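Local coordinates for putative cell adhesion protein (Bacteroides thetaiotaomicron, PDB 4DGU) that is probably a fimbrillin-like pilus component that serves in cell adhesion, and binds zinc ions, at residues Asn38-Gly43 against Phe58-Asp63; Tyr80-Ala85 against Gly156-Leu161; Gly104-Phe109 against Phe125-Val130; Ala146-Ser151 against Leu226-Ser231; Gly197-Thr202 against Thr209-Ala214. One frame throughout, in Å; residues are numbered along the deposited sequence.

Contact 1 of 5, residues Asn38-Gly43 against Phe58-Asp63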
# COMPACT_ATOMS: atom_id res chain seq x y z
N ASN A 38 8.25 30.41 -0.96
CA ASN A 38 8.77 30.53 -2.33
C ASN A 38 7.67 31.03 -3.29
O ASN A 38 7.98 31.56 -4.34
CB ASN A 38 9.37 29.20 -2.83
CG ASN A 38 10.72 28.85 -2.23
OD1 ASN A 38 11.19 29.46 -1.26
ND2 ASN A 38 11.38 27.86 -2.80
N SER A 39 6.38 30.88 -2.90
CA SER A 39 5.20 31.36 -3.64
C SER A 39 4.77 32.72 -3.14
O SER A 39 4.58 33.64 -3.93
CB SER A 39 4.04 30.38 -3.47
OG SER A 39 4.34 29.15 -4.11
N ILE A 40 4.64 32.84 -1.82
CA ILE A 40 4.22 34.08 -1.18
C ILE A 40 5.47 34.85 -0.74
O ILE A 40 5.90 34.80 0.41
CB ILE A 40 3.19 33.85 -0.05
CG1 ILE A 40 2.25 32.67 -0.38
CG2 ILE A 40 2.43 35.15 0.23
CD1 ILE A 40 1.46 32.13 0.77
N THR A 41 6.06 35.54 -1.71
CA THR A 41 7.27 36.35 -1.54
C THR A 41 6.87 37.80 -1.22
O THR A 41 5.69 38.15 -1.22
CB THR A 41 8.16 36.23 -2.79
OG1 THR A 41 7.41 36.63 -3.94
CG2 THR A 41 8.71 34.81 -2.99
N THR A 42 7.88 38.66 -0.94
CA THR A 42 7.65 40.07 -0.66
C THR A 42 6.95 40.69 -1.88
O THR A 42 7.33 40.43 -3.03
CB THR A 42 8.96 40.78 -0.27
OG1 THR A 42 9.56 40.07 0.82
CG2 THR A 42 8.76 42.24 0.13
N GLY A 43 5.88 41.45 -1.60
CA GLY A 43 5.09 42.11 -2.63
C GLY A 43 3.86 41.33 -3.04
O GLY A 43 2.98 41.88 -3.70
N PHE A 58 -3.61 42.07 2.11
CA PHE A 58 -2.38 42.30 2.89
C PHE A 58 -1.16 42.05 1.99
O PHE A 58 -1.03 40.96 1.42
CB PHE A 58 -2.35 41.40 4.13
CG PHE A 58 -1.19 41.64 5.07
CD1 PHE A 58 0.08 41.13 4.79
CD2 PHE A 58 -1.38 42.34 6.27
CE1 PHE A 58 1.15 41.35 5.67
CE2 PHE A 58 -0.32 42.54 7.16
CZ PHE A 58 0.95 42.05 6.85
N ILE A 59 -0.28 43.07 1.86
CA ILE A 59 0.95 42.97 1.05
C ILE A 59 2.05 42.39 1.94
O ILE A 59 2.44 43.00 2.93
CB ILE A 59 1.34 44.31 0.38
CG1 ILE A 59 0.18 44.79 -0.53
CG2 ILE A 59 2.64 44.15 -0.42
CD1 ILE A 59 -0.02 46.25 -0.62
N VAL A 60 2.50 41.19 1.59
CA VAL A 60 3.50 40.43 2.34
C VAL A 60 4.87 41.12 2.24
O VAL A 60 5.24 41.63 1.17
CB VAL A 60 3.52 38.95 1.89
CG1 VAL A 60 4.62 38.16 2.62
CG2 VAL A 60 2.15 38.30 2.10
N GLY A 61 5.56 41.16 3.38
CA GLY A 61 6.88 41.77 3.55
C GLY A 61 6.88 43.29 3.50
O GLY A 61 7.96 43.90 3.46
N LYS A 62 5.68 43.90 3.47
CA LYS A 62 5.53 45.35 3.39
C LYS A 62 4.50 45.86 4.41
O LYS A 62 4.82 46.76 5.19
CB LYS A 62 5.12 45.79 1.96
CG LYS A 62 6.06 45.33 0.85
CD LYS A 62 6.69 46.49 0.09
CE LYS A 62 7.35 46.04 -1.20
NZ LYS A 62 8.68 45.42 -0.95
N ASP A 63 3.28 45.30 4.41
CA ASP A 63 2.20 45.73 5.29
C ASP A 63 2.43 45.30 6.74
O ASP A 63 3.28 44.47 7.07
CB ASP A 63 0.82 45.22 4.80
CG ASP A 63 0.16 46.06 3.71
OD1 ASP A 63 0.76 47.07 3.28
OD2 ASP A 63 -0.96 45.70 3.28

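Contact 2 of 5, residues Tyr80-Ala85 against Gly156-Leu161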
# COMPACT_ATOMS: atom_id res chain seq x y z
N TYR A 80 -7.02 33.72 9.18
CA TYR A 80 -7.26 32.89 8.01
C TYR A 80 -6.79 33.63 6.80
O TYR A 80 -7.04 34.83 6.70
CB TYR A 80 -8.74 32.54 7.87
CG TYR A 80 -9.29 31.79 9.05
CD1 TYR A 80 -9.11 30.41 9.17
CD2 TYR A 80 -9.97 32.45 10.08
CE1 TYR A 80 -9.61 29.71 10.27
CE2 TYR A 80 -10.49 31.75 11.17
CZ TYR A 80 -10.31 30.38 11.26
OH TYR A 80 -10.78 29.68 12.35
N ALA A 81 -6.09 32.96 5.87
CA ALA A 81 -5.57 33.64 4.70
C ALA A 81 -5.65 32.79 3.44
O ALA A 81 -5.41 31.59 3.49
CB ALA A 81 -4.13 34.08 4.95
N HIS A 82 -5.94 33.44 2.31
CA HIS A 82 -5.97 32.83 0.98
C HIS A 82 -4.87 33.41 0.11
O HIS A 82 -4.65 34.61 0.13
CB HIS A 82 -7.33 33.04 0.28
CG HIS A 82 -8.46 32.25 0.87
ND1 HIS A 82 -8.78 30.99 0.41
CD2 HIS A 82 -9.30 32.59 1.87
CE1 HIS A 82 -9.81 30.59 1.14
NE2 HIS A 82 -10.16 31.52 2.04
N TYR A 83 -4.19 32.53 -0.63
CA TYR A 83 -3.18 32.90 -1.62
C TYR A 83 -3.38 32.06 -2.87
O TYR A 83 -3.36 30.84 -2.77
CB TYR A 83 -1.72 32.81 -1.13
CG TYR A 83 -0.79 33.29 -2.23
CD1 TYR A 83 -0.67 34.65 -2.52
CD2 TYR A 83 -0.14 32.38 -3.06
CE1 TYR A 83 0.11 35.09 -3.59
CE2 TYR A 83 0.64 32.81 -4.14
CZ TYR A 83 0.76 34.17 -4.39
OH TYR A 83 1.53 34.61 -5.44
N PRO A 84 -3.58 32.67 -4.05
CA PRO A 84 -3.66 34.13 -4.33
C PRO A 84 -4.88 34.80 -3.65
O PRO A 84 -5.79 34.10 -3.19
CB PRO A 84 -3.77 34.18 -5.86
CG PRO A 84 -3.27 32.84 -6.35
CD PRO A 84 -3.73 31.89 -5.29
N ALA A 85 -4.91 36.15 -3.58
CA ALA A 85 -6.00 36.91 -2.96
C ALA A 85 -7.37 36.63 -3.63
O ALA A 85 -7.44 36.32 -4.81
CB ALA A 85 -5.70 38.40 -3.02
N GLY A 156 -14.09 22.73 -9.59
CA GLY A 156 -14.47 22.37 -8.23
C GLY A 156 -14.98 23.54 -7.43
O GLY A 156 -15.11 24.65 -7.94
N THR A 157 -15.22 23.29 -6.16
CA THR A 157 -15.70 24.28 -5.22
C THR A 157 -14.72 24.37 -4.05
O THR A 157 -14.32 23.34 -3.53
CB THR A 157 -17.13 23.92 -4.78
OG1 THR A 157 -17.96 23.92 -5.94
CG2 THR A 157 -17.72 24.89 -3.76
N GLN A 158 -14.38 25.61 -3.63
CA GLN A 158 -13.53 25.83 -2.48
C GLN A 158 -14.33 26.37 -1.29
O GLN A 158 -15.15 27.27 -1.45
CB GLN A 158 -12.38 26.78 -2.79
CG GLN A 158 -11.39 26.86 -1.61
CD GLN A 158 -10.25 27.80 -1.80
OE1 GLN A 158 -10.39 28.86 -2.41
NE2 GLN A 158 -9.11 27.46 -1.24
N ASP A 159 -14.05 25.83 -0.09
CA ASP A 159 -14.63 26.33 1.15
C ASP A 159 -13.77 27.54 1.57
O ASP A 159 -12.58 27.39 1.77
CB ASP A 159 -14.65 25.23 2.23
CG ASP A 159 -15.45 25.62 3.45
OD1 ASP A 159 -15.00 26.50 4.20
OD2 ASP A 159 -16.56 25.07 3.63
N LEU A 160 -14.36 28.74 1.67
CA LEU A 160 -13.57 29.95 1.99
C LEU A 160 -13.14 30.03 3.45
O LEU A 160 -12.21 30.78 3.76
CB LEU A 160 -14.33 31.21 1.57
CG LEU A 160 -14.58 31.33 0.07
CD1 LEU A 160 -15.43 32.54 -0.24
CD2 LEU A 160 -13.28 31.38 -0.72
N LEU A 161 -13.75 29.22 4.32
CA LEU A 161 -13.47 29.21 5.76
C LEU A 161 -12.38 28.20 6.12
O LEU A 161 -11.66 28.44 7.08
CB LEU A 161 -14.76 28.92 6.54
CG LEU A 161 -15.76 30.09 6.79
CD1 LEU A 161 -16.05 30.94 5.54
CD2 LEU A 161 -17.07 29.54 7.31
O HOH W 1 -6.97 29.52 -1.39

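Contact 3 of 5, residues Gly104-Phe109 against Phe125-Val130. With ZN (zinc ion), chain D.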
# COMPACT_ATOMS: atom_id res chain seq x y z
N GLY A 104 -4.75 24.57 -12.51
CA GLY A 104 -3.67 25.34 -13.10
C GLY A 104 -2.86 26.04 -12.03
O GLY A 104 -1.84 25.52 -11.57
N GLN A 105 -3.34 27.21 -11.60
CA GLN A 105 -2.73 28.04 -10.57
C GLN A 105 -2.97 27.40 -9.20
O GLN A 105 -4.09 26.99 -8.89
CB GLN A 105 -3.30 29.49 -10.66
CG GLN A 105 -3.01 30.46 -9.48
CD GLN A 105 -1.55 30.76 -9.23
OE1 GLN A 105 -1.04 30.60 -8.12
NE2 GLN A 105 -0.82 31.20 -10.25
N GLU A 106 -1.91 27.32 -8.39
CA GLU A 106 -1.97 26.80 -7.02
C GLU A 106 -2.83 27.69 -6.12
O GLU A 106 -2.91 28.90 -6.35
CB GLU A 106 -0.55 26.70 -6.41
CG GLU A 106 0.13 28.04 -6.13
CD GLU A 106 1.55 27.99 -5.59
OE1 GLU A 106 1.99 26.93 -5.10
OE2 GLU A 106 2.22 29.05 -5.65
N HIS A 107 -3.46 27.08 -5.09
CA HIS A 107 -4.26 27.77 -4.10
C HIS A 107 -3.87 27.29 -2.73
O HIS A 107 -3.83 26.08 -2.45
CB HIS A 107 -5.76 27.58 -4.37
CG HIS A 107 -6.23 28.38 -5.55
ND1 HIS A 107 -6.44 29.76 -5.46
CD2 HIS A 107 -6.44 27.99 -6.82
CE1 HIS A 107 -6.80 30.14 -6.66
NE2 HIS A 107 -6.81 29.11 -7.52
N LEU A 108 -3.46 28.25 -1.90
CA LEU A 108 -2.98 28.01 -0.54
C LEU A 108 -3.90 28.68 0.48
O LEU A 108 -4.51 29.73 0.22
CB LEU A 108 -1.51 28.50 -0.37
CG LEU A 108 -0.57 28.47 -1.63
CD1 LEU A 108 0.73 29.19 -1.36
CD2 LEU A 108 -0.25 27.09 -2.06
N PHE A 109 -4.03 28.01 1.62
CA PHE A 109 -4.85 28.47 2.72
C PHE A 109 -4.04 28.37 3.99
O PHE A 109 -3.49 27.31 4.29
CB PHE A 109 -6.17 27.68 2.81
CG PHE A 109 -7.08 28.20 3.88
CD1 PHE A 109 -7.80 29.38 3.70
CD2 PHE A 109 -7.20 27.55 5.11
CE1 PHE A 109 -8.62 29.88 4.70
CE2 PHE A 109 -8.03 28.05 6.10
CZ PHE A 109 -8.74 29.20 5.88
N PHE A 125 0.67 27.94 6.03
CA PHE A 125 -0.03 27.63 4.80
C PHE A 125 -0.02 26.14 4.40
O PHE A 125 1.02 25.47 4.40
CB PHE A 125 0.54 28.45 3.65
CG PHE A 125 0.04 29.88 3.64
CD1 PHE A 125 0.71 30.87 4.35
CD2 PHE A 125 -1.10 30.22 2.91
CE1 PHE A 125 0.23 32.19 4.32
CE2 PHE A 125 -1.57 31.53 2.90
CZ PHE A 125 -0.90 32.51 3.61
N LYS A 126 -1.21 25.64 4.10
CA LYS A 126 -1.49 24.36 3.48
C LYS A 126 -1.64 24.62 1.96
O LYS A 126 -2.21 25.65 1.60
CB LYS A 126 -2.81 23.78 4.02
CG LYS A 126 -2.83 23.40 5.49
CD LYS A 126 -4.21 22.92 5.91
CE LYS A 126 -4.29 22.50 7.37
NZ LYS A 126 -5.72 22.26 7.75
N ARG A 127 -1.15 23.71 1.07
CA ARG A 127 -1.41 23.81 -0.37
C ARG A 127 -2.69 22.98 -0.59
O ARG A 127 -2.69 21.79 -0.25
CB ARG A 127 -0.23 23.34 -1.23
CG ARG A 127 -0.45 23.49 -2.75
CD ARG A 127 0.83 23.33 -3.55
NE ARG A 127 1.69 24.52 -3.47
CZ ARG A 127 2.82 24.61 -2.75
NH1 ARG A 127 3.27 23.58 -2.07
NH2 ARG A 127 3.51 25.74 -2.74
N MSE A 128 -3.79 23.62 -1.06
CA MSE A 128 -5.12 23.01 -1.22
C MSE A 128 -5.28 22.33 -2.58
O MSE A 128 -6.14 21.46 -2.74
CB MSE A 128 -6.25 24.02 -0.99
CG MSE A 128 -6.05 24.92 0.24
SE MSE A 128 -5.60 23.94 1.87
CE MSE A 128 -7.27 22.87 2.15
N THR A 129 -4.44 22.74 -3.56
CA THR A 129 -4.33 22.15 -4.89
C THR A 129 -3.18 21.11 -4.86
O THR A 129 -2.47 21.01 -3.85
CB THR A 129 -4.14 23.22 -5.95
OG1 THR A 129 -3.09 24.07 -5.51
CG2 THR A 129 -5.42 24.04 -6.21
N VAL A 130 -3.01 20.34 -5.97
CA VAL A 130 -2.03 19.26 -6.05
C VAL A 130 -0.98 19.56 -7.14
O VAL A 130 -1.33 19.50 -8.32
CB VAL A 130 -2.74 17.87 -6.27
CG1 VAL A 130 -1.74 16.71 -6.36
CG2 VAL A 130 -3.79 17.59 -5.19
ZN ZN D . -7.18 29.26 -9.64
O HOH W 2 -6.08 27.54 -10.58
O HOH W 3 -9.43 28.97 -9.93

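Contact 4 of 5, residues Ala146-Ser151 against Leu226-Ser231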
# COMPACT_ATOMS: atom_id res chain seq x y z
N ALA A 146 9.41 16.74 -25.08
CA ALA A 146 8.16 15.99 -25.11
C ALA A 146 7.04 16.76 -24.42
O ALA A 146 7.27 17.44 -23.42
CB ALA A 146 8.35 14.65 -24.44
N LYS A 147 5.82 16.66 -24.97
CA LYS A 147 4.62 17.28 -24.41
C LYS A 147 3.95 16.26 -23.49
O LYS A 147 3.71 15.13 -23.90
CB LYS A 147 3.68 17.77 -25.54
CG LYS A 147 2.41 18.50 -25.06
CD LYS A 147 1.74 19.33 -26.16
CE LYS A 147 0.77 18.54 -27.02
NZ LYS A 147 0.11 19.42 -28.03
N VAL A 148 3.69 16.64 -22.22
CA VAL A 148 3.06 15.79 -21.22
C VAL A 148 1.72 16.44 -20.86
O VAL A 148 1.69 17.61 -20.46
CB VAL A 148 3.94 15.54 -19.94
CG1 VAL A 148 3.27 14.53 -19.00
CG2 VAL A 148 5.35 15.08 -20.31
N GLU A 149 0.64 15.67 -21.00
CA GLU A 149 -0.71 16.13 -20.69
C GLU A 149 -1.42 15.15 -19.76
O GLU A 149 -1.18 13.95 -19.82
CB GLU A 149 -1.54 16.27 -21.97
CG GLU A 149 -1.02 17.28 -22.98
CD GLU A 149 -1.84 17.29 -24.26
OE1 GLU A 149 -1.75 16.29 -25.02
OE2 GLU A 149 -2.58 18.27 -24.49
N LEU A 150 -2.34 15.65 -18.93
CA LEU A 150 -3.18 14.84 -18.05
C LEU A 150 -4.64 15.10 -18.37
O LEU A 150 -5.00 16.23 -18.68
CB LEU A 150 -2.93 15.14 -16.56
CG LEU A 150 -1.56 14.87 -15.99
CD1 LEU A 150 -1.50 15.34 -14.54
CD2 LEU A 150 -1.16 13.37 -16.14
N SER A 151 -5.49 14.08 -18.28
CA SER A 151 -6.92 14.23 -18.51
C SER A 151 -7.62 14.01 -17.17
O SER A 151 -7.77 12.86 -16.71
CB SER A 151 -7.43 13.28 -19.60
OG SER A 151 -8.84 13.35 -19.69
N LEU A 226 1.75 14.87 -7.20
CA LEU A 226 1.59 13.93 -8.29
C LEU A 226 2.85 13.92 -9.12
O LEU A 226 3.35 14.97 -9.48
CB LEU A 226 0.37 14.39 -9.11
CG LEU A 226 -0.42 13.34 -9.88
CD1 LEU A 226 -0.90 12.16 -8.96
CD2 LEU A 226 -1.60 14.00 -10.57
N SER A 227 3.40 12.74 -9.36
CA SER A 227 4.60 12.64 -10.19
C SER A 227 4.32 11.86 -11.46
O SER A 227 3.60 10.86 -11.45
CB SER A 227 5.77 12.04 -9.43
OG SER A 227 5.50 10.73 -8.99
N VAL A 228 4.83 12.39 -12.56
CA VAL A 228 4.77 11.75 -13.85
C VAL A 228 6.21 11.29 -14.08
O VAL A 228 7.10 12.13 -14.21
CB VAL A 228 4.19 12.66 -14.97
CG1 VAL A 228 4.24 11.97 -16.33
CG2 VAL A 228 2.78 13.12 -14.64
N ARG A 229 6.44 9.96 -13.98
CA ARG A 229 7.76 9.33 -14.14
C ARG A 229 7.88 8.60 -15.49
O ARG A 229 7.35 7.50 -15.66
CB ARG A 229 8.07 8.39 -12.97
CG ARG A 229 9.58 8.31 -12.65
CD ARG A 229 9.84 8.01 -11.18
NE ARG A 229 9.07 6.86 -10.69
CZ ARG A 229 8.11 6.93 -9.78
NH1 ARG A 229 7.80 8.10 -9.21
NH2 ARG A 229 7.45 5.84 -9.40
N LEU A 230 8.55 9.25 -16.44
CA LEU A 230 8.75 8.79 -17.80
C LEU A 230 9.87 7.77 -17.88
O LEU A 230 10.92 7.97 -17.28
CB LEU A 230 9.07 9.97 -18.76
CG LEU A 230 8.25 11.26 -18.60
CD1 LEU A 230 8.83 12.38 -19.44
CD2 LEU A 230 6.81 11.02 -18.92
N SER A 231 9.63 6.67 -18.61
CA SER A 231 10.59 5.59 -18.86
C SER A 231 10.07 4.63 -19.90
O SER A 231 8.90 4.71 -20.31
CB SER A 231 10.93 4.82 -17.59
OG SER A 231 9.84 4.02 -17.16

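Contact 5 of 5, residues Gly197-Thr202 against Thr209-Ala214. With ZN (zinc ion), chain F.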
# COMPACT_ATOMS: atom_id res chain seq x y z
N GLY A 197 -4.84 2.04 -12.99
CA GLY A 197 -4.96 1.74 -14.41
C GLY A 197 -5.73 2.76 -15.23
O GLY A 197 -6.03 2.51 -16.40
N GLU A 198 -6.08 3.91 -14.63
CA GLU A 198 -6.82 4.97 -15.34
C GLU A 198 -5.83 5.64 -16.27
O GLU A 198 -4.76 6.09 -15.83
CB GLU A 198 -7.49 5.96 -14.34
CG GLU A 198 -8.68 6.75 -14.87
CD GLU A 198 -9.44 7.64 -13.89
OE1 GLU A 198 -9.17 7.59 -12.66
OE2 GLU A 198 -10.33 8.39 -14.35
N GLU A 199 -6.13 5.63 -17.58
CA GLU A 199 -5.27 6.16 -18.64
C GLU A 199 -5.45 7.66 -18.76
O GLU A 199 -5.94 8.15 -19.78
CB GLU A 199 -5.57 5.46 -19.97
CG GLU A 199 -5.61 3.95 -19.85
CD GLU A 199 -5.96 3.21 -21.12
OE1 GLU A 199 -5.95 3.84 -22.19
OE2 GLU A 199 -6.28 2.00 -21.03
N ILE A 200 -5.02 8.39 -17.73
CA ILE A 200 -5.18 9.83 -17.64
C ILE A 200 -4.09 10.61 -18.38
O ILE A 200 -4.36 11.72 -18.83
CB ILE A 200 -5.32 10.31 -16.16
CG1 ILE A 200 -4.11 9.95 -15.30
CG2 ILE A 200 -6.60 9.79 -15.53
CD1 ILE A 200 -3.80 11.00 -14.22
N GLY A 201 -2.91 10.04 -18.54
CA GLY A 201 -1.82 10.75 -19.16
C GLY A 201 -1.42 10.35 -20.56
O GLY A 201 -1.71 9.24 -21.03
N THR A 202 -0.78 11.30 -21.24
CA THR A 202 -0.23 11.15 -22.59
C THR A 202 1.07 11.91 -22.69
O THR A 202 1.22 12.98 -22.10
CB THR A 202 -1.22 11.58 -23.72
OG1 THR A 202 -1.77 12.87 -23.46
CG2 THR A 202 -2.33 10.61 -23.95
N THR A 209 2.36 9.61 -29.78
CA THR A 209 1.80 9.65 -28.43
C THR A 209 1.89 8.29 -27.76
O THR A 209 1.71 7.26 -28.40
CB THR A 209 0.35 10.19 -28.40
OG1 THR A 209 -0.54 9.22 -28.96
CG2 THR A 209 0.18 11.52 -29.13
N GLN A 210 2.16 8.32 -26.46
CA GLN A 210 2.22 7.15 -25.59
C GLN A 210 1.36 7.42 -24.38
O GLN A 210 1.16 8.58 -24.02
CB GLN A 210 3.65 6.79 -25.20
CG GLN A 210 4.45 6.20 -26.35
CD GLN A 210 5.29 5.06 -25.90
OE1 GLN A 210 4.86 3.89 -25.94
NE2 GLN A 210 6.48 5.38 -25.41
N LYS A 211 0.81 6.36 -23.80
CA LYS A 211 -0.04 6.50 -22.61
C LYS A 211 0.80 6.43 -21.34
O LYS A 211 1.85 5.77 -21.30
CB LYS A 211 -1.13 5.41 -22.61
CG LYS A 211 -2.14 5.58 -23.75
CD LYS A 211 -3.02 4.35 -23.89
CE LYS A 211 -4.19 4.59 -24.81
NZ LYS A 211 -5.08 3.40 -24.87
N ILE A 212 0.37 7.16 -20.33
CA ILE A 212 0.94 7.22 -18.98
C ILE A 212 -0.26 6.99 -18.04
O ILE A 212 -1.20 7.78 -18.05
CB ILE A 212 1.70 8.56 -18.70
CG1 ILE A 212 2.73 8.93 -19.78
CG2 ILE A 212 2.34 8.54 -17.33
CD1 ILE A 212 3.11 10.48 -19.76
N SER A 213 -0.28 5.91 -17.28
CA SER A 213 -1.43 5.64 -16.42
C SER A 213 -1.02 5.47 -14.98
O SER A 213 0.16 5.23 -14.67
CB SER A 213 -2.17 4.39 -16.89
OG SER A 213 -2.46 4.46 -18.28
N ALA A 214 -2.01 5.57 -14.08
CA ALA A 214 -1.77 5.38 -12.67
C ALA A 214 -1.63 3.89 -12.40
O ALA A 214 -2.35 3.09 -12.99
CB ALA A 214 -2.90 5.98 -11.84
ZN ZN F . -5.53 0.71 -22.63
O HOH W 4 -3.50 1.06 -23.61

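Contact 1 of 5, residues Asn38-Gly43 against Phe58-Asp63
Gly43 and Val60 join the chain leading out of the short helix 36-39 to the turn that follows strand 56-59, beside the open end of the antiparallel hairpin 45-50/56-59, where Val60 also bonds to Glu44 through the backbone; the hairpin lies in the mixed sheet of this fimbrillin-like chain. The tie is a nearly straight hydrogen bond from Gly43 N to Val60 O, 2.8 Å long, with Thr42 CA touching the same carbonyl oxygen at 3.4 Å through its C-H. The tight part is on the buried side. There the side chains of Ile40 and Val60 cross at about a right angle and meet through methyls, Ile40 CG2 on Val60 CG2 at 3.7 Å. Ile40 CG2 stands anti to its backbone N. Ile18 packs on both Ile40 and Val60, and Ile46 on Ile40. Phe58, further back, is covered over the centre of one face by Asp63 CB. The other side is looser and faces solvent. Thr42, Gly61 and Lys62 are exposed, and a CB on Gly61 would run into Thr42 OG1. Asp63 braces the turn, its OD2 taking the N-H of Ile59 from above the carboxylate plane while its backbone N bonds to Ile59 O. On the solvent side the bent chain of Lys62 crosses the threonine, and its NZ lies 3.4 Å from Thr42 CG2.

Contact 2 of 5, residues Tyr80-Ala85 against Gly156-Leu161
The imidazole of His82 meets segment 156-161 with its edge, and Leu160 O lies at that edge, 3° out of the ring plane. NE2 donates to this oxygen over 2.8 Å. On the other nitrogen a water sits in the ring plane, 2.9 Å from ND1, and the same water accepts from Gln158 NE2 at 3.0 Å. The Gln158 amide stands nearly upright to the ring, the two planes 78° apart, and the side chains slide past each other in opposite directions. Aromatic neighbours complete the surroundings of the imidazole: the Phe109 ring meets it, and Tyr55 packs edge-to-face. Leu160 CD2 approaches CE1 of His82 to 4.0 Å. Here strand 77-83 of the mixed sheet faces the end of strand 147-159 from the antiparallel sheet, so the histidine bridges two sheets of the fimbrillin-like fold. The CG of Gln158 is anti to the backbone N (chi1 -173°) and the chain beyond is extended, which carries the amide to the imidazole; its OE1 bonds to Arg99 NH2 and its NE2 also to Gly163 O. Leu160 O takes a second bond, from Tyr55 OH. Just after the strand, Asp159 OD1 accepts from Leu161 N at 3.0 Å, an Asx turn. Tyr80 CD1 lies 3.8 Å from Leu161 O.

Contact 3 of 5, residues Gly104-Phe109 against Phe125-Val130
Glu106 and Arg127 meet in a salt bridge whose shape follows from their torsions. Glu106 CG lies in the crowded position between backbone N and carbonyl carbon (chi1 69°), and the chain beyond it is extended. Arg127 starts with CG anti to its backbone N and bends at chi3 (-76°), which places NE toward Glu106, and the guanidinium presents its side. NE at 2.9 Å and NH2 at 3.0 Å both grip Glu106 OE1, with the two planar groups 12° apart. OE2 goes to Ser39 OG. Leu108 lies alongside Arg127, pointing the same way, and its CD2 rests 3.5 Å from NE. An alanine in place of Arg127 would probably leave Glu106 OE1 without both of these donors and uncover one flank of Leu108. Thr129 OG1 accepts from His107 N at 3.1 Å and also bonds to Asn188; its CG2 lies at the edge of the His107 ring. Met128, modelled as selenomethionine, packs CG 3.8 Å from Phe109 CB. Phe125 CD2 touches Leu108 CB. Backbone bonds pair Phe109 with Lys126 and Met128 N with His107 O. This is the open end of the antiparallel hairpin 108-114/120-135, and the loop leading into it holds a zinc site, where His107 NE2 binds the ion at 2.2 Å beside two waters.

Contact 4 of 5, residues Ala146-Ser151 against Leu226-Ser231
Strands 147-151 and 226-230, which meet through Val148 and Val228, pass with their axes 10.1 Å apart and their directions at 134°, a spacing too wide for backbone pairing. Contact is made by side chains alone. Val148 and Val228 slide past each other in opposite directions, touching through CG1 to CG1 at 3.8 Å. In both valines CG1 is anti to the backbone N, which puts the matching methyls at the meeting point. Leu150 and Leu226 reach toward each other tip to tip, CD1 against CD2 at 4.2 Å. This is the packing of one sheet on another in the fimbrillin-like fold: strand 147-159 belongs to the antiparallel sheet and strand 225-230 to the mixed one, and Ile134 and Val132 of strand 120-135 lie beside them in the same core. Leu150 CD2 also reaches Val228 CG2, again at 4.2 Å, while Leu230 CD1 approaches Val148 CG2 only to 4.5 Å. Segment 226-230 pairs as an antiparallel ladder with a strand of the second subunit, whose Ile239 packs on Leu150, Leu226 and Val228.

Contact 5 of 5, residues Gly197-Thr202 against Thr209-Ala214
The hairpin of strands 201-204 and 209-214 has a zinc site beside it, where Glu199, just ahead of the first strand, meets Lys211. The two side chains cross, and Lys211 NZ forms a salt bridge with Glu199 OE1 at 2.9 Å, on the syn side of the carboxylate. The other oxygen, OE2, binds the zinc ion at 2.2 Å. A water on the metal takes a bond from Lys211 NZ at 3.1 Å, so the ammonium holds the carboxylate oxygen that does not bind the metal, and a zinc-bound water. Lys211 CG is anti to the carbonyl carbon (chi1 -66°) and the chain beyond it is extended, carrying NZ near the metal. Glu199 is the centre of an inverse gamma turn. Gly201 N donates to Ile212 O at 2.9 Å and Ile212 N to Gly201 O at 3.0 Å; a CB on Gly201 would clash with Ile212 O. Gly197 N closes the other end on Ala214 O at 2.7 Å. An alanine in place of Lys211 would probably leave Glu199 OE1 without its charged mate and the zinc-bound water without this donor. Lys233 of the second subunit bonds to Glu199 OE2 through NZ and to Ser213 OG through its backbone O. Glu137 of that subunit shares the ion, so the zinc joins two subunits, and the Glu199 carboxylate is likely to be held ionised.

In the fold
Contact 1 closes first along the chain; contact 3 is nested inside the loop closed by contact 2, and contact 5 inside that closed by contact 4. Contacts 1 and 3 lie on the mixed sheet, contacts 2 and 4 span both sheets, and contact 5 lies in the antiparallel one. Contacts 2 and 3 are about 9 Å apart between centres, on neighbouring strands 77-83 and 108-114, and contacts 4 and 5 about 8 Å between centres; the centres of contacts 1 and 5 are about 38 Å apart. Strand 147-159, used in contacts 2 and 4, ties the regions together. Contacts 3, 4 and 5 also touch the second subunit, whereas no other chain touches contacts 1 and 2.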